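Local coordinates for glutathione transferase lambda1 (Populus trichocarpa, PDB 4PQH), which binds glutathione within a GST fold and probably transfers it to electrophilic substrates, as in other glutathione transferases, at residues V23-T28 and S81-N86; A39-I44 and A176-R181; S107-D112 and F168-I173; Y150-L155 and A196-L201. All coordinates share one frame; numbering follows the deposited sequence.

Interaction 1: V23-T28 and S81-N86; sequences VFDGTT and SLEHNN
Phe-24 and Asn-86 come within 5.4 Å of each other at CA, and Thr-28 and His-84 within 4.9 Å at CA, which sets the loop ahead of strand 28-32 beside strand 81-84 and the turn beyond it. Glu-83 carries most of the polar contact. Its CG is anti to the backbone N (chi1 175°), and the extended chain reaches across until OE2 accepts the N-H of Phe-24 at 2.6 Å, from well above the carboxylate plane (38° out of it). Water 2 lies 2.6 Å from the same OE2 and takes the N-H of Gly-26. Arg-29 forms salt bridges to both Glu-83 OE2 and Asp-25 OD1, while Tyr-31 holds OE1. An alanine at Glu-83 would probably leave the Phe-24 N-H without this acceptor and Arg-29 with one carboxylate fewer, so that the loop around Phe-24 is less firmly held. The setting is the thioredoxin-like N-terminal domain, whose inner strands 28-32 and 81-84 run antiparallel, and this contact ties the lead-in loop to them. Asp-25 shapes that loop with an Asx turn, OD1 accepting from Thr-27 N. The Phe-24 ring is sandwiched between Val-23 CG1 on one face and Asn-86 CA on the other, the latter a CH-pi contact 3.8 Å from the ring centroid. At the far end Thr-28 OG1 and His-84 ND1 share a hydrogen bond of 2.9 Å, in plane at the edge of the imidazole ring.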
loop_
_atom_site.group_PDB
_atom_site.type_symbol
_atom_site.label_atom_id
_atom_site.label_comp_id
_atom_site.label_asym_id
_atom_site.label_seq_id
_atom_site.Cartn_x
_atom_site.Cartn_y
_atom_site.Cartn_z
ATOM N N VAL A 23 22.644 -2.888 -10.066
ATOM C CA VAL A 23 21.908 -1.634 -9.994
ATOM C C VAL A 23 22.045 -0.849 -11.294
ATOM O O VAL A 23 23.148 -0.684 -11.816
ATOM C CB VAL A 23 22.355 -0.776 -8.797
ATOM C CG1 VAL A 23 21.600 0.547 -8.778
ATOM C CG2 VAL A 23 22.131 -1.534 -7.500
ATOM N N PHE A 24 20.910 -0.391 -11.813
ATOM C CA PHE A 24 20.850 0.365 -13.062
ATOM C C PHE A 24 21.313 -0.435 -14.280
ATOM O O PHE A 24 21.974 0.103 -15.164
ATOM C CB PHE A 24 21.628 1.684 -12.956
ATOM C CG PHE A 24 21.006 2.685 -12.019
ATOM C CD1 PHE A 24 19.697 2.539 -11.592
ATOM C CD2 PHE A 24 21.733 3.778 -11.574
ATOM C CE1 PHE A 24 19.126 3.462 -10.734
ATOM C CE2 PHE A 24 21.166 4.705 -10.716
ATOM C CZ PHE A 24 19.861 4.544 -10.296
ATOM N N ASP A 25 20.952 -1.713 -14.327
ATOM C CA ASP A 25 21.268 -2.548 -15.484
ATOM C C ASP A 25 20.132 -2.542 -16.504
ATOM O O ASP A 25 20.202 -3.215 -17.530
ATOM C CB ASP A 25 21.578 -3.983 -15.049
ATOM C CG ASP A 25 20.361 -4.704 -14.495
ATOM O OD1 ASP A 25 19.377 -4.033 -14.126
ATOM O OD2 ASP A 25 20.393 -5.950 -14.419
ATOM N N GLY A 26 19.075 -1.790 -16.210
ATOM C CA GLY A 26 17.938 -1.704 -17.106
ATOM C C GLY A 26 16.711 -2.448 -16.613
ATOM O O GLY A 26 15.606 -2.218 -17.098
ATOM N N THR A 27 16.907 -3.350 -15.659
ATOM C CA THR A 27 15.799 -4.064 -15.033
ATOM C C THR A 27 15.114 -3.163 -14.015
ATOM O O THR A 27 15.781 -2.439 -13.270
ATOM C CB THR A 27 16.289 -5.347 -14.319
ATOM O OG1 THR A 27 16.697 -6.315 -15.294
ATOM C CG2 THR A 27 15.189 -5.956 -13.457
ATOM N N THR A 28 13.785 -3.197 -13.987
ATOM C CA THR A 28 13.029 -2.467 -12.980
ATOM C C THR A 28 12.918 -3.303 -11.704
ATOM O O THR A 28 12.503 -4.461 -11.743
ATOM C CB THR A 28 11.636 -2.080 -13.503
ATOM O OG1 THR A 28 11.790 -1.263 -14.672
ATOM C CG2 THR A 28 10.861 -1.307 -12.450
ATOM N N SER A 81 11.338 1.378 -2.286
ATOM C CA SER A 81 11.939 2.237 -3.289
ATOM C C SER A 81 11.836 1.526 -4.636
ATOM O O SER A 81 11.765 0.292 -4.696
ATOM C CB SER A 81 13.386 2.591 -2.939
ATOM O OG SER A 81 14.242 1.467 -3.022
ATOM N N LEU A 82 11.814 2.313 -5.704
ATOM C CA LEU A 82 11.650 1.786 -7.049
ATOM C C LEU A 82 12.821 2.231 -7.899
ATOM O O LEU A 82 13.082 3.429 -8.028
ATOM C CB LEU A 82 10.348 2.292 -7.669
ATOM C CG LEU A 82 10.058 1.796 -9.089
ATOM C CD1 LEU A 82 9.745 0.304 -9.086
ATOM C CD2 LEU A 82 8.928 2.597 -9.715
ATOM N N GLU A 83 13.526 1.249 -8.458
ATOM C CA GLU A 83 14.612 1.473 -9.394
ATOM C C GLU A 83 14.038 1.321 -10.792
ATOM O O GLU A 83 13.584 0.238 -11.175
ATOM C CB GLU A 83 15.701 0.430 -9.157
ATOM C CG GLU A 83 16.853 0.464 -10.131
ATOM C CD GLU A 83 17.744 -0.757 -9.996
ATOM O OE1 GLU A 83 17.634 -1.454 -8.966
ATOM O OE2 GLU A 83 18.543 -1.026 -10.917
ATOM N N HIS A 84 14.046 2.413 -11.549
ATOM C CA HIS A 84 13.452 2.422 -12.877
ATOM C C HIS A 84 14.094 3.538 -13.686
ATOM O O HIS A 84 14.203 4.666 -13.209
ATOM C CB HIS A 84 11.936 2.640 -12.778
ATOM C CG HIS A 84 11.233 2.633 -14.100
ATOM N ND1 HIS A 84 11.233 1.536 -14.936
ATOM C CD2 HIS A 84 10.508 3.585 -14.729
ATOM C CE1 HIS A 84 10.540 1.816 -16.025
ATOM N NE2 HIS A 84 10.090 3.054 -15.928
ATOM N N ASN A 85 14.531 3.214 -14.900
ATOM C CA ASN A 85 15.127 4.197 -15.805
ATOM C C ASN A 85 16.213 5.058 -15.164
ATOM O O ASN A 85 16.163 6.287 -15.242
ATOM C CB ASN A 85 14.050 5.100 -16.413
ATOM C CG ASN A 85 13.145 4.365 -17.379
ATOM O OD1 ASN A 85 13.497 3.304 -17.895
ATOM N ND2 ASN A 85 11.974 4.932 -17.636
ATOM N N ASN A 86 17.177 4.404 -14.520
ATOM C CA ASN A 86 18.338 5.082 -13.944
ATOM C C ASN A 86 18.003 6.095 -12.850
ATOM O O ASN A 86 18.699 7.095 -12.674
ATOM C CB ASN A 86 19.176 5.742 -15.042
ATOM C CG ASN A 86 19.566 4.770 -16.135
ATOM O OD1 ASN A 86 20.022 3.660 -15.862
ATOM N ND2 ASN A 86 19.376 5.179 -17.386
HETATM O O HOH W 1 14.378 0.411 -15.606
HETATM O O HOH W 2 17.892 -0.981 -13.434
#

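Interaction 2: A39-I44 and A176-R181; sequences AQRVWI and APFIER
One face of the Arg-41 guanidinium is covered by Phe-178, whose CE2 stands 3.2 Å above the plane, offset toward the rim; the ring is inclined at 55° to the guanidinium, and the two side chains cross at about a right angle. A second guanidinium, that of Arg-181, is met at its edge by Gln-40 OE1, with NH1 donating to that oxygen at 2.7 Å. The same NH1 also donates to the carbonyl O of Pro-177 at 2.9 Å, so it is shared between the two helices. Gln-40 reaches this spot because its CG is anti to the backbone N (chi1 -165°) and the chain beyond is extended. Its NE2 donates to Glu-180 OE1 at 2.9 Å, with the acceptor in the amide plane. The two bonds, one through each end of the amide, fix its rotation; Tyr-214 also bonds to Glu-180 OE1. Beside this polar cluster lies Pro-177, where the helix is kinked. Its CB packs 3.2 Å from Gln-40 OE1, and its CG meets Ile-44 CD1 tip to tip at 3.8 Å. Arg-41 is held further by Ala-174 O at NE and by Ser-92 OG at NH1, and Ser-92 is a glutathione-binding residue. The local axes of the helices approach to 9.6 Å at 124°. Such a contact, between the helix that follows the glutathione-linked Cys-36 and a long helix of the C-terminal domain, belongs to the domain interface of the GST fold.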
loop_
_atom_site.group_PDB
_atom_site.type_symbol
_atom_site.label_atom_id
_atom_site.label_comp_id
_atom_site.label_asym_id
_atom_site.label_seq_id
_atom_site.Cartn_x
_atom_site.Cartn_y
_atom_site.Cartn_z
ATOM N N ALA A 39 5.305 -0.592 1.618
ATOM C CA ALA A 39 5.788 -1.337 0.462
ATOM C C ALA A 39 4.657 -2.135 -0.186
ATOM O O ALA A 39 4.593 -2.265 -1.415
ATOM C CB ALA A 39 6.945 -2.254 0.862
ATOM N N GLN A 40 3.754 -2.659 0.638
ATOM C CA GLN A 40 2.622 -3.413 0.120
ATOM C C GLN A 40 1.766 -2.563 -0.810
ATOM O O GLN A 40 1.257 -3.074 -1.803
ATOM C CB GLN A 40 1.773 -3.967 1.261
ATOM C CG GLN A 40 0.801 -5.053 0.820
ATOM C CD GLN A 40 -0.153 -5.462 1.925
ATOM O OE1 GLN A 40 -0.058 -4.965 3.055
ATOM N NE2 GLN A 40 -1.066 -6.377 1.617
ATOM N N ARG A 41 1.607 -1.274 -0.512
ATOM C CA ARG A 41 0.891 -0.368 -1.421
ATOM C C ARG A 41 1.419 -0.475 -2.837
ATOM O O ARG A 41 0.652 -0.548 -3.802
ATOM C CB ARG A 41 1.077 1.083 -0.981
ATOM C CG ARG A 41 0.313 1.495 0.264
ATOM C CD ARG A 41 0.614 2.957 0.583
ATOM N NE ARG A 41 -0.291 3.529 1.582
ATOM C CZ ARG A 41 -0.005 4.579 2.346
ATOM N NH1 ARG A 41 1.179 5.175 2.257
ATOM N NH2 ARG A 41 -0.912 5.032 3.198
ATOM N N VAL A 42 2.735 -0.488 -2.959
ATOM C CA VAL A 42 3.373 -0.441 -4.266
ATOM C C VAL A 42 3.337 -1.815 -4.931
ATOM O O VAL A 42 3.131 -1.940 -6.141
ATOM C CB VAL A 42 4.828 0.088 -4.155
ATOM C CG1 VAL A 42 5.369 0.412 -5.529
ATOM C CG2 VAL A 42 4.863 1.351 -3.290
ATOM N N TRP A 43 3.507 -2.850 -4.122
ATOM C CA TRP A 43 3.398 -4.224 -4.582
ATOM C C TRP A 43 1.986 -4.492 -5.144
ATOM O O TRP A 43 1.831 -5.104 -6.214
ATOM C CB TRP A 43 3.722 -5.144 -3.411
ATOM C CG TRP A 43 3.722 -6.611 -3.681
ATOM C CD1 TRP A 43 3.529 -7.250 -4.875
ATOM C CD2 TRP A 43 3.929 -7.636 -2.705
ATOM N NE1 TRP A 43 3.609 -8.617 -4.693
ATOM C CE2 TRP A 43 3.851 -8.874 -3.369
ATOM C CE3 TRP A 43 4.184 -7.621 -1.329
ATOM C CZ2 TRP A 43 4.006 -10.090 -2.701
ATOM C CZ3 TRP A 43 4.336 -8.830 -0.666
ATOM C CH2 TRP A 43 4.248 -10.046 -1.353
ATOM N N ILE A 44 0.955 -4.034 -4.435
ATOM C CA ILE A 44 -0.423 -4.161 -4.920
ATOM C C ILE A 44 -0.583 -3.444 -6.253
ATOM O O ILE A 44 -1.215 -3.969 -7.173
ATOM C CB ILE A 44 -1.454 -3.590 -3.919
ATOM C CG1 ILE A 44 -1.452 -4.379 -2.610
ATOM C CG2 ILE A 44 -2.848 -3.627 -4.548
ATOM C CD1 ILE A 44 -2.039 -3.594 -1.451
ATOM N N ALA A 176 -5.586 -0.127 1.738
ATOM C CA ALA A 176 -5.697 -1.569 1.965
ATOM C C ALA A 176 -4.682 -2.175 2.955
ATOM O O ALA A 176 -5.082 -2.914 3.842
ATOM C CB ALA A 176 -5.738 -2.356 0.642
ATOM N N PRO A 177 -3.378 -1.849 2.833
ATOM C CA PRO A 177 -2.437 -2.465 3.789
ATOM C C PRO A 177 -2.649 -2.030 5.234
ATOM O O PRO A 177 -2.380 -2.791 6.162
ATOM C CB PRO A 177 -1.076 -1.954 3.302
ATOM C CG PRO A 177 -1.292 -1.713 1.820
ATOM C CD PRO A 177 -2.657 -1.081 1.805
ATOM N N PHE A 178 -3.148 -0.819 5.423
ATOM C CA PHE A 178 -3.371 -0.312 6.760
ATOM C C PHE A 178 -4.657 -0.828 7.382
ATOM O O PHE A 178 -4.657 -1.247 8.543
ATOM C CB PHE A 178 -3.228 1.202 6.754
ATOM C CG PHE A 178 -1.826 1.627 6.451
ATOM C CD1 PHE A 178 -0.876 1.667 7.463
ATOM C CD2 PHE A 178 -1.429 1.885 5.151
ATOM C CE1 PHE A 178 0.422 1.997 7.189
ATOM C CE2 PHE A 178 -0.120 2.216 4.873
ATOM C CZ PHE A 178 0.808 2.283 5.904
ATOM N N ILE A 179 -5.737 -0.883 6.609
ATOM C CA ILE A 179 -6.963 -1.489 7.111
ATOM C C ILE A 179 -6.747 -2.991 7.378
ATOM O O ILE A 179 -7.241 -3.534 8.369
ATOM C CB ILE A 179 -8.149 -1.202 6.168
ATOM C CG1 ILE A 179 -8.432 0.307 6.181
ATOM C CG2 ILE A 179 -9.372 -2.007 6.588
ATOM C CD1 ILE A 179 -9.544 0.749 5.242
ATOM N N GLU A 180 -5.949 -3.634 6.529
ATOM C CA GLU A 180 -5.594 -5.043 6.692
ATOM C C GLU A 180 -4.957 -5.313 8.053
ATOM O O GLU A 180 -5.187 -6.352 8.656
ATOM C CB GLU A 180 -4.627 -5.460 5.579
ATOM C CG GLU A 180 -4.032 -6.842 5.711
ATOM C CD GLU A 180 -3.038 -7.153 4.604
ATOM O OE1 GLU A 180 -3.317 -6.805 3.438
ATOM O OE2 GLU A 180 -1.982 -7.753 4.889
ATOM N N ARG A 181 -4.153 -4.369 8.532
ATOM C CA ARG A 181 -3.470 -4.536 9.808
ATOM C C ARG A 181 -4.314 -4.031 10.975
ATOM O O ARG A 181 -4.372 -4.674 12.024
ATOM C CB ARG A 181 -2.113 -3.834 9.771
ATOM C CG ARG A 181 -1.090 -4.579 8.932
ATOM C CD ARG A 181 -0.035 -3.642 8.370
ATOM N NE ARG A 181 1.007 -4.376 7.657
ATOM C CZ ARG A 181 0.874 -4.868 6.431
ATOM N NH1 ARG A 181 -0.264 -4.706 5.769
ATOM N NH2 ARG A 181 1.882 -5.522 5.867
#

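Interaction 3: S107-D112 and F168-I173; sequences SLFPDD and FSLVDI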
loop_
_atom_site.group_PDB
_atom_site.type_symbol
_atom_site.label_atom_id
_atom_site.label_comp_id
_atom_site.label_asym_id
_atom_site.label_seq_id
_atom_site.Cartn_x
_atom_site.Cartn_y
_atom_site.Cartn_z
ATOM N N SER A 107 -5.569 1.558 -16.045
ATOM C CA SER A 107 -5.390 2.785 -15.282
ATOM C C SER A 107 -6.060 2.665 -13.930
ATOM O O SER A 107 -7.216 2.244 -13.840
ATOM C CB SER A 107 -6.001 3.977 -16.023
ATOM O OG SER A 107 -5.988 5.135 -15.195
ATOM N N LEU A 108 -5.339 3.060 -12.882
ATOM C CA LEU A 108 -5.884 3.016 -11.530
ATOM C C LEU A 108 -6.206 4.406 -10.978
ATOM O O LEU A 108 -6.248 4.611 -9.765
ATOM C CB LEU A 108 -4.920 2.267 -10.604
ATOM C CG LEU A 108 -4.618 0.834 -11.054
ATOM C CD1 LEU A 108 -3.523 0.234 -10.185
ATOM C CD2 LEU A 108 -5.861 -0.037 -11.010
ATOM N N PHE A 109 -6.429 5.372 -11.861
ATOM C CA PHE A 109 -6.796 6.707 -11.397
ATOM C C PHE A 109 -7.752 7.341 -12.406
ATOM O O PHE A 109 -7.459 7.369 -13.605
ATOM C CB PHE A 109 -5.548 7.568 -11.185
ATOM C CG PHE A 109 -5.700 8.608 -10.103
ATOM C CD1 PHE A 109 -5.953 8.230 -8.789
ATOM C CD2 PHE A 109 -5.582 9.952 -10.391
ATOM C CE1 PHE A 109 -6.085 9.178 -7.784
ATOM C CE2 PHE A 109 -5.716 10.906 -9.396
ATOM C CZ PHE A 109 -5.964 10.518 -8.088
ATOM N N PRO A 110 -8.900 7.845 -11.927
ATOM C CA PRO A 110 -9.938 8.362 -12.826
ATOM C C PRO A 110 -9.584 9.715 -13.399
ATOM O O PRO A 110 -8.764 10.435 -12.832
ATOM C CB PRO A 110 -11.148 8.512 -11.910
ATOM C CG PRO A 110 -10.551 8.801 -10.565
ATOM C CD PRO A 110 -9.280 7.976 -10.509
ATOM N N ASP A 111 -10.231 10.054 -14.507
ATOM C CA ASP A 111 -10.028 11.330 -15.173
ATOM C C ASP A 111 -10.894 12.449 -14.612
ATOM O O ASP A 111 -10.562 13.626 -14.754
ATOM C CB ASP A 111 -10.312 11.189 -16.678
ATOM C CG ASP A 111 -11.816 11.046 -17.005
ATOM O OD1 ASP A 111 -12.444 10.042 -16.592
ATOM O OD2 ASP A 111 -12.376 11.922 -17.715
ATOM N N ASP A 112 -12.009 12.085 -13.992
ATOM C CA ASP A 112 -12.977 13.063 -13.524
ATOM C C ASP A 112 -12.339 13.977 -12.490
ATOM O O ASP A 112 -11.860 13.506 -11.460
ATOM C CB ASP A 112 -14.189 12.367 -12.917
ATOM C CG ASP A 112 -15.220 13.342 -12.403
ATOM O OD1 ASP A 112 -15.847 14.035 -13.230
ATOM O OD2 ASP A 112 -15.406 13.415 -11.172
ATOM N N PHE A 168 -12.634 1.154 -8.600
ATOM C CA PHE A 168 -11.349 0.853 -7.964
ATOM C C PHE A 168 -10.233 1.813 -8.393
ATOM O O PHE A 168 -10.107 2.157 -9.575
ATOM C CB PHE A 168 -10.981 -0.590 -8.316
ATOM C CG PHE A 168 -9.758 -1.106 -7.622
ATOM C CD1 PHE A 168 -9.799 -1.461 -6.288
ATOM C CD2 PHE A 168 -8.582 -1.300 -8.330
ATOM C CE1 PHE A 168 -8.663 -1.942 -5.652
ATOM C CE2 PHE A 168 -7.449 -1.809 -7.701
ATOM C CZ PHE A 168 -7.499 -2.134 -6.360
ATOM N N SER A 169 -9.414 2.246 -7.431
ATOM C CA SER A 169 -8.344 3.193 -7.724
ATOM C C SER A 169 -7.187 3.087 -6.753
ATOM O O SER A 169 -7.219 2.326 -5.782
ATOM C CB SER A 169 -8.874 4.628 -7.670
ATOM O OG SER A 169 -8.992 5.081 -6.319
ATOM N N LEU A 170 -6.176 3.897 -7.013
ATOM C CA LEU A 170 -5.025 4.017 -6.130
ATOM C C LEU A 170 -5.404 4.368 -4.710
ATOM O O LEU A 170 -4.643 4.071 -3.790
ATOM C CB LEU A 170 -4.068 5.083 -6.648
ATOM C CG LEU A 170 -3.408 4.797 -7.990
ATOM C CD1 LEU A 170 -2.603 6.004 -8.418
ATOM C CD2 LEU A 170 -2.542 3.536 -7.926
ATOM N N VAL A 171 -6.545 5.021 -4.512
ATOM C CA VAL A 171 -6.941 5.388 -3.153
ATOM C C VAL A 171 -7.236 4.137 -2.326
ATOM O O VAL A 171 -6.843 4.034 -1.159
ATOM C CB VAL A 171 -8.165 6.340 -3.114
ATOM C CG1 VAL A 171 -8.472 6.745 -1.671
ATOM C CG2 VAL A 171 -7.923 7.574 -3.962
ATOM N N ASP A 172 -7.926 3.176 -2.930
ATOM C CA ASP A 172 -8.211 1.925 -2.235
ATOM C C ASP A 172 -6.911 1.190 -1.924
ATOM O O ASP A 172 -6.720 0.671 -0.823
ATOM C CB ASP A 172 -9.143 1.059 -3.081
ATOM C CG ASP A 172 -10.331 1.832 -3.556
ATOM O OD1 ASP A 172 -11.183 2.180 -2.716
ATOM O OD2 ASP A 172 -10.369 2.145 -4.764
ATOM N N ILE A 173 -6.014 1.173 -2.896
ATOM C CA ILE A 173 -4.708 0.554 -2.727
ATOM C C ILE A 173 -3.894 1.198 -1.583
ATOM O O ILE A 173 -3.227 0.507 -0.808
ATOM C CB ILE A 173 -3.933 0.598 -4.042
ATOM C CG1 ILE A 173 -4.654 -0.271 -5.079
ATOM C CG2 ILE A 173 -2.509 0.125 -3.846
ATOM C CD1 ILE A 173 -4.080 -0.161 -6.483
#
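Leu-108 fits closely against the first turn of helix 170-190, and its two methyls divide the work. CD1 touches Ile-173 CD1 at 3.8 Å, the two side chains crossing at about a right angle, while CD2 lies at the edge of the Phe-168 ring, 4.0 Å from its CD2. CB adds a contact with Leu-170 CD2 at 3.8 Å. Around this cluster, Leu-108 and Phe-168 also reach Cys-48 of helix 37-48, and Leu-170 reaches helix 92-102. The partly exposed Phe-109 and Pro-110 make the sparser side. Phe-109 touches Leu-170 through a single pair, CD1 to CD1 at 4.0 Å, and also packs on helices 113-137 and 92-102. Pro-110 comes no nearer than 4.4 Å, from its CD to Ser-169 CB. The polar centre lies between these sides: Leu-170 N donates to Leu-108 O at 2.8 Å, in the plane of the carbonyl. Ser-169 and Asp-172 form an N-terminal capping box. Ser-169 OG accepts from Val-171 N at 3.0 Å, and Asp-172 OD2 accepts from Ser-169 N at 2.8 Å; the other oxygen of Asp-172 is held by Phe-164 N and Trp-204 NE1. The N-H groups of Ser-169, Leu-170 and Val-171, which have no preceding helical turn to serve them, thus all find acceptors, and the loop carbonyl would probably be polarised by the positive end of the helix.

Interaction 4: Y150-L155 and A196-L201; sequences YIETAL and AGRPKL
Two hydrogen bonds from Lys-200 and Leu-201 grip the carboxylate of Glu-152, one at each oxygen. Leu-201 N donates to OE1 at 2.7 Å, on the syn side, and Lys-200 N donates at 2.9 Å to the syn lone pair of OE2, on the side of the other oxygen. The side chain leaves helix 144-154 with CG anti to the backbone N and then bends at chi2 (71°), which brings CD round toward the neighbouring helix. Held at both oxygens, the carboxylate has little room to rotate. A negative charge here faces the first turn of helix 199-208, where the helix end would be expected to stabilise it. An alanine at Glu-152 would probably leave the N-H groups of Lys-200 and Leu-201 without these acceptors and the start of that helix joined to its neighbour mainly by the apolar contacts. Both helices belong to the all-helical C-terminal domain of the GST fold, and the contact joins them well away from the glutathione site. Close packing surrounds the bonds: Pro-199 CD lies 3.2 Å from Glu-152 OE2, and Lys-200 CB is equally near that oxygen. The guanidinium of Arg-198 turns elsewhere, to a salt bridge with Asp-149. Apolar contacts run beside the polar pair. Leu-155 CB meets Lys-200 CB at 3.7 Å, Leu-155 CD1 lies 3.7 Å from Leu-201 CA, and Ile-151 CG2 touches Leu-201 CD1 at 4.1 Å. Water 3 adds a bridge, donating to Leu-155 O and accepting from Lys-200 NZ.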
loop_
_atom_site.group_PDB
_atom_site.type_symbol
_atom_site.label_atom_id
_atom_site.label_comp_id
_atom_site.label_asym_id
_atom_site.label_seq_id
_atom_site.Cartn_x
_atom_site.Cartn_y
_atom_site.Cartn_z
ATOM N N TYR A 150 -14.759 8.519 9.511
ATOM C CA TYR A 150 -14.367 9.348 8.377
ATOM C C TYR A 150 -14.346 8.508 7.099
ATOM O O TYR A 150 -14.833 8.937 6.050
ATOM C CB TYR A 150 -13.000 9.997 8.620
ATOM C CG TYR A 150 -12.582 10.950 7.525
ATOM C CD1 TYR A 150 -11.943 10.487 6.382
ATOM C CD2 TYR A 150 -12.833 12.313 7.630
ATOM C CE1 TYR A 150 -11.564 11.353 5.371
ATOM C CE2 TYR A 150 -12.454 13.189 6.629
ATOM C CZ TYR A 150 -11.821 12.702 5.499
ATOM O OH TYR A 150 -11.445 13.569 4.494
ATOM N N ILE A 151 -13.786 7.312 7.196
ATOM C CA ILE A 151 -13.718 6.391 6.066
ATOM C C ILE A 151 -15.117 5.987 5.586
ATOM O O ILE A 151 -15.399 5.980 4.380
ATOM C CB ILE A 151 -12.890 5.130 6.433
ATOM C CG1 ILE A 151 -11.432 5.518 6.709
ATOM C CG2 ILE A 151 -12.988 4.063 5.350
ATOM C CD1 ILE A 151 -10.780 6.258 5.567
ATOM N N GLU A 152 -15.995 5.670 6.533
ATOM C CA GLU A 152 -17.362 5.268 6.219
ATOM C C GLU A 152 -18.077 6.382 5.465
ATOM O O GLU A 152 -18.743 6.138 4.446
ATOM C CB GLU A 152 -18.119 4.907 7.504
ATOM C CG GLU A 152 -19.585 4.567 7.284
ATOM C CD GLU A 152 -19.786 3.236 6.595
ATOM O OE1 GLU A 152 -18.825 2.445 6.495
ATOM O OE2 GLU A 152 -20.927 2.986 6.153
ATOM N N THR A 153 -17.915 7.609 5.944
ATOM C CA THR A 153 -18.527 8.764 5.299
ATOM C C THR A 153 -17.945 8.985 3.904
ATOM O O THR A 153 -18.685 9.230 2.950
ATOM C CB THR A 153 -18.383 10.035 6.157
ATOM O OG1 THR A 153 -19.146 9.876 7.358
ATOM C CG2 THR A 153 -18.891 11.257 5.402
ATOM N N ALA A 154 -16.628 8.870 3.777
ATOM C CA ALA A 154 -15.975 9.028 2.479
ATOM C C ALA A 154 -16.508 8.029 1.456
ATOM O O ALA A 154 -16.653 8.354 0.285
ATOM C CB ALA A 154 -14.472 8.891 2.615
ATOM N N LEU A 155 -16.823 6.821 1.904
ATOM C CA LEU A 155 -17.336 5.789 1.006
ATOM C C LEU A 155 -18.756 6.052 0.491
ATOM O O LEU A 155 -19.229 5.357 -0.407
ATOM C CB LEU A 155 -17.249 4.427 1.683
ATOM C CG LEU A 155 -15.820 3.876 1.730
ATOM C CD1 LEU A 155 -15.752 2.736 2.736
ATOM C CD2 LEU A 155 -15.345 3.418 0.346
ATOM N N ALA A 196 -18.834 -2.846 12.636
ATOM C CA ALA A 196 -20.085 -2.638 13.359
ATOM C C ALA A 196 -20.602 -1.214 13.175
ATOM O O ALA A 196 -19.958 -0.248 13.582
ATOM C CB ALA A 196 -19.913 -2.972 14.825
ATOM N N GLY A 197 -21.753 -1.086 12.523
ATOM C CA GLY A 197 -22.334 0.214 12.252
ATOM C C GLY A 197 -21.745 0.921 11.042
ATOM O O GLY A 197 -22.048 2.088 10.798
ATOM N N ARG A 198 -20.892 0.226 10.295
ATOM C CA ARG A 198 -20.197 0.827 9.160
ATOM C C ARG A 198 -20.343 -0.040 7.913
ATOM O O ARG A 198 -19.400 -0.703 7.485
ATOM C CB ARG A 198 -18.723 1.070 9.495
ATOM C CG ARG A 198 -18.518 2.016 10.671
ATOM C CD ARG A 198 -17.087 2.527 10.778
ATOM N NE ARG A 198 -16.930 3.334 11.992
ATOM C CZ ARG A 198 -16.651 2.830 13.193
ATOM N NH1 ARG A 198 -16.462 1.521 13.339
ATOM N NH2 ARG A 198 -16.550 3.636 14.245
ATOM N N PRO A 199 -21.544 -0.037 7.323
ATOM C CA PRO A 199 -21.845 -0.956 6.224
ATOM C C PRO A 199 -21.050 -0.693 4.938
ATOM O O PRO A 199 -20.722 -1.644 4.234
ATOM C CB PRO A 199 -23.344 -0.748 6.003
ATOM C CG PRO A 199 -23.635 0.613 6.547
ATOM C CD PRO A 199 -22.712 0.779 7.705
ATOM N N LYS A 200 -20.746 0.563 4.632
ATOM C CA LYS A 200 -19.973 0.869 3.431
ATOM C C LYS A 200 -18.546 0.341 3.583
ATOM O O LYS A 200 -17.950 -0.178 2.634
ATOM C CB LYS A 200 -19.960 2.376 3.161
ATOM C CG LYS A 200 -21.316 2.979 2.817
ATOM C CD LYS A 200 -21.655 2.791 1.361
ATOM C CE LYS A 200 -22.965 3.477 1.007
ATOM N NZ LYS A 200 -23.397 3.095 -0.360
ATOM N N LEU A 201 -17.990 0.500 4.781
ATOM C CA LEU A 201 -16.678 -0.032 5.089
ATOM C C LEU A 201 -16.668 -1.554 5.037
ATOM O O LEU A 201 -15.748 -2.155 4.483
ATOM C CB LEU A 201 -16.250 0.439 6.476
ATOM C CG LEU A 201 -14.977 -0.209 7.012
ATOM C CD1 LEU A 201 -13.779 0.163 6.156
ATOM C CD2 LEU A 201 -14.769 0.216 8.437
HETATM O O HOH W 3 -21.722 4.972 -1.825
#

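How the interactions relate
From the N terminus, interaction 1 closes the first loop, joining the lead-in at 23-28 to strand 81-84 within the N-terminal domain. Interaction 2 opens inside that loop, at 39-44, and closes only at 176-181, so it crosses interaction 1 and ties the two domains together. Interaction 3, nested in the loop of interaction 2 and in series after interaction 1, fastens the loop between helices 92-102 and 113-137 to the start of helix 170-190. Interactions 2 and 3 share that helix and touch, Ile-173 packing on Arg-41 and Ile-44. Interaction 4 crosses both, joining helix 144-154 to the start of helix 199-208, on the opposite side of the chain's centre from interaction 1.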